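Lin1944 protein (Listeria innocua, PDB 3D7L) is of unknown function but belongs to the short-chain dehydrogenase/reductase family and is therefore probably an oxidoreductase. Local coordinates at residues K107-L112 / G149-T154. Numbering follows the deposited sequence.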
ATOM      1  N   LYS D 107      22.032  -4.852  14.198  1.00 29.62           N
ATOM      2  CA  LYS D 107      22.469  -3.906  13.154  1.00 29.68           C
ATOM      3  C   LYS D 107      22.259  -4.432  11.727  1.00 28.34           C
ATOM      4  O   LYS D 107      22.806  -3.878  10.782  1.00 28.38           O
ATOM      5  CB  LYS D 107      23.949  -3.506  13.339  1.00 30.39           C
ATOM      6  CG  LYS D 107      24.388  -3.176  14.778  1.00 34.18           C
ATOM      7  CD  LYS D 107      24.792  -1.726  14.963  1.00 39.48           C
ATOM      8  CE  LYS D 107      23.572  -0.865  15.339  1.00 42.60           C
ATOM      9  NZ  LYS D 107      23.659   0.542  14.818  1.00 42.99           N
ATOM     10  N   GLY D 108      21.491  -5.511  11.581  1.00 27.45           N
ATOM     11  CA  GLY D 108      21.152  -6.086  10.279  1.00 26.76           C
ATOM     12  C   GLY D 108      20.174  -5.176   9.546  1.00 26.77           C
ATOM     13  O   GLY D 108      19.818  -4.110  10.060  1.00 27.37           O
ATOM     14  N   SER D 109      19.757  -5.570   8.344  1.00 26.52           N
ATOM     15  CA  SER D 109      18.812  -4.761   7.550  1.00 26.68           C
ATOM     16  C   SER D 109      17.853  -5.602   6.726  1.00 26.61           C
ATOM     17  O   SER D 109      18.181  -6.737   6.383  1.00 26.35           O
ATOM     18  CB  SER D 109      19.572  -3.833   6.594  1.00 26.28           C
ATOM     19  OG  SER D 109      20.182  -4.577   5.553  1.00 26.95           O
ATOM     20  N   PHE D 110      16.679  -5.024   6.407  1.00 26.86           N
ATOM     21  CA  PHE D 110      15.772  -5.522   5.364  1.00 26.26           C
ATOM     22  C   PHE D 110      15.855  -4.610   4.135  1.00 26.10           C
ATOM     23  O   PHE D 110      15.923  -3.397   4.279  1.00 27.34           O
ATOM     24  CB  PHE D 110      14.309  -5.495   5.834  1.00 26.37           C
ATOM     25  CG  PHE D 110      13.976  -6.487   6.894  1.00 26.77           C
ATOM     26  CD1 PHE D 110      13.686  -7.806   6.568  1.00 25.45           C
ATOM     27  CD2 PHE D 110      13.915  -6.099   8.232  1.00 27.00           C
ATOM     28  CE1 PHE D 110      13.360  -8.738   7.548  1.00 23.82           C
ATOM     29  CE2 PHE D 110      13.582  -7.042   9.225  1.00 26.23           C
ATOM     30  CZ  PHE D 110      13.293  -8.344   8.868  1.00 26.28           C
ATOM     31  N   THR D 111      15.824  -5.179   2.931  1.00 25.40           N
ATOM     32  CA  THR D 111      15.636  -4.368   1.720  1.00 24.87           C
ATOM     33  C   THR D 111      14.490  -4.961   0.905  1.00 25.77           C
ATOM     34  O   THR D 111      14.521  -6.143   0.576  1.00 26.83           O
ATOM     35  CB  THR D 111      16.878  -4.287   0.864  1.00 23.89           C
ATOM     36  OG1 THR D 111      17.988  -3.951   1.687  1.00 23.69           O
ATOM     37  CG2 THR D 111      16.725  -3.256  -0.242  1.00 22.96           C
ATOM     38  N   LEU D 112      13.489  -4.137   0.582  1.00 26.64           N
ATOM     39  CA  LEU D 112      12.291  -4.621  -0.132  1.00 27.88           C
ATOM     40  C   LEU D 112      12.176  -3.989  -1.514  1.00 27.93           C
ATOM     41  O   LEU D 112      12.707  -2.912  -1.731  1.00 27.64           O
ATOM     42  CB  LEU D 112      11.044  -4.321   0.699  1.00 26.58           C
ATOM     43  CG  LEU D 112      10.507  -5.317   1.733  1.00 30.34           C
ATOM     44  CD1 LEU D 112      11.520  -6.338   2.328  1.00 28.79           C
ATOM     45  CD2 LEU D 112       9.676  -4.588   2.842  1.00 30.09           C
ATOM     46  N   GLY D 149      19.030  -2.138  16.386  1.00 28.09           N
ATOM     47  CA  GLY D 149      19.727  -1.312  15.375  1.00 28.26           C
ATOM     48  C   GLY D 149      19.446  -1.723  13.937  1.00 28.01           C
ATOM     49  O   GLY D 149      20.119  -1.275  13.006  1.00 28.41           O
ATOM     50  N   ILE D 150      18.438  -2.561  13.762  1.00 27.62           N
ATOM     51  CA  ILE D 150      18.077  -3.082  12.462  1.00 28.24           C
ATOM     52  C   ILE D 150      17.536  -1.980  11.549  1.00 28.23           C
ATOM     53  O   ILE D 150      16.796  -1.101  11.999  1.00 28.89           O
ATOM     54  CB  ILE D 150      17.083  -4.240  12.601  1.00 27.94           C
ATOM     55  CG1 ILE D 150      17.815  -5.509  13.104  1.00 27.85           C
ATOM     56  CG2 ILE D 150      16.399  -4.519  11.280  1.00 29.44           C
ATOM     57  CD1 ILE D 150      16.937  -6.498  13.886  1.00 24.22           C
ATOM     58  N   ARG D 151      17.940  -2.011  10.277  1.00 27.75           N
ATOM     59  CA  ARG D 151      17.505  -0.998   9.294  1.00 26.72           C
ATOM     60  C   ARG D 151      16.579  -1.599   8.253  1.00 26.70           C
ATOM     61  O   ARG D 151      16.585  -2.822   8.027  1.00 26.19           O
ATOM     62  CB  ARG D 151      18.712  -0.330   8.622  1.00 26.56           C
ATOM     63  CG  ARG D 151      19.765   0.219   9.625  1.00 24.49           C
ATOM     64  CD  ARG D 151      21.018   0.780   8.904  1.00 25.49           C
ATOM     65  NE  ARG D 151      21.770  -0.301   8.292  1.00 24.44           N
ATOM     66  CZ  ARG D 151      21.790  -0.606   6.991  1.00 26.05           C
ATOM     67  NH1 ARG D 151      21.141   0.118   6.093  1.00 26.18           N
ATOM     68  NH2 ARG D 151      22.511  -1.632   6.585  1.00 25.47           N
ATOM     69  N   ILE D 152      15.762  -0.749   7.630  1.00 26.94           N
ATOM     70  CA  ILE D 152      14.881  -1.210   6.550  1.00 26.51           C
ATOM     71  C   ILE D 152      14.690  -0.118   5.495  1.00 26.86           C
ATOM     72  O   ILE D 152      14.279   1.009   5.812  1.00 26.59           O
ATOM     73  CB  ILE D 152      13.497  -1.746   7.091  1.00 26.87           C
ATOM     74  CG1 ILE D 152      12.554  -2.103   5.927  1.00 25.39           C
ATOM     75  CG2 ILE D 152      12.809  -0.689   8.023  1.00 27.33           C
ATOM     76  CD1 ILE D 152      11.400  -3.022   6.338  1.00 24.68           C
ATOM     77  N   ASN D 153      14.999  -0.463   4.246  1.00 26.71           N
ATOM     78  CA  ASN D 153      14.816   0.461   3.121  1.00 27.10           C
ATOM     79  C   ASN D 153      14.086  -0.221   1.963  1.00 25.92           C
ATOM     80  O   ASN D 153      13.945  -1.432   1.958  1.00 26.20           O
ATOM     81  CB  ASN D 153      16.172   0.962   2.592  1.00 26.30           C
ATOM     82  CG  ASN D 153      17.001   1.655   3.651  1.00 28.53           C
ATOM     83  OD1 ASN D 153      16.606   2.702   4.170  1.00 28.41           O
ATOM     84  ND2 ASN D 153      18.178   1.092   3.957  1.00 29.28           N
ATOM     85  N   THR D 154      13.647   0.558   0.982  1.00 25.53           N
ATOM     86  CA  THR D 154      13.084  -0.025  -0.224  1.00 26.16           C
ATOM     87  C   THR D 154      13.850   0.475  -1.445  1.00 25.99           C
ATOM     88  O   THR D 154      14.425   1.572  -1.425  1.00 26.64           O
ATOM     89  CB  THR D 154      11.566   0.260  -0.405  1.00 25.12           C
ATOM     90  OG1 THR D 154      11.318   1.661  -0.359  1.00 28.27           O
ATOM     91  CG2 THR D 154      10.765  -0.423   0.671  1.00 27.27           C
TER
HETATM   92  O   HOH W   1      23.328  -1.157  10.434  1.00 31.84           O
HETATM   93  O   HOH W   2      23.585  -3.533   8.369  1.00 32.39           O
HETATM   94  O   HOH W   3      22.421   0.293  12.553  1.00 38.79           O
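Arg151 lays its guanidinium over Ser109, whose CB sits 3.6 Å above the plane of the group, offset toward its rim; within the group, NH2 comes nearest, 3.7 Å from Ser109 CB. The chain bends at chi3 (-69°), which places NE, and a small serine suits the position beneath so broad a flat group. In the plane of the guanidinium two waters meet its edge, one accepting from NE and the other from NH2, and both donate to Lys107 O, so the backbone at Lys107 is tied to the arginine through solvent. Arg151 NH1 is held by the carbonyls of Ser189 and Gln194. On the same face Thr111 and Asn153 follow, Thr111 OG1 and Asn153 ND2 both hydrogen-bonded to Ser189 OG, while Asn153 OD1 accepts from Glu197 N.

The opposite face is mostly apolar. Ile152 CG1 stands anti to the backbone N (chi1 175°) and packs 3.8 Å from Phe110 CB, while its CD1 lies 4.2 Å from Leu112 CD2. Phe110 CD2 also meets CG2 of Ile150, which lies just before strand 151-157, at 4.2 Å. The branched and aromatic residues suit this side because helices 79-100 and 126-142 cover it. Strands 108-113 and 151-157 are parallel neighbours in the sheet of the Rossmann fold, joined through helix 126-142 in a beta-alpha-beta crossover. Four backbone bonds hold them, the shortest from Phe110 N to Arg151 O at 2.7 Å. Farther along, Thr154 CG2 touches Leu112 CB at 3.9 Å.

At the Lys107-Gly149 end of the contact, Gly149 has a positive phi (77°), and a side chain there would collide with Lys107 CE, so glycine fits. Lys107 curls past it, its CE 3.9 Å from Gly149 CA, and a third water links Lys107 NZ to Gly149 O.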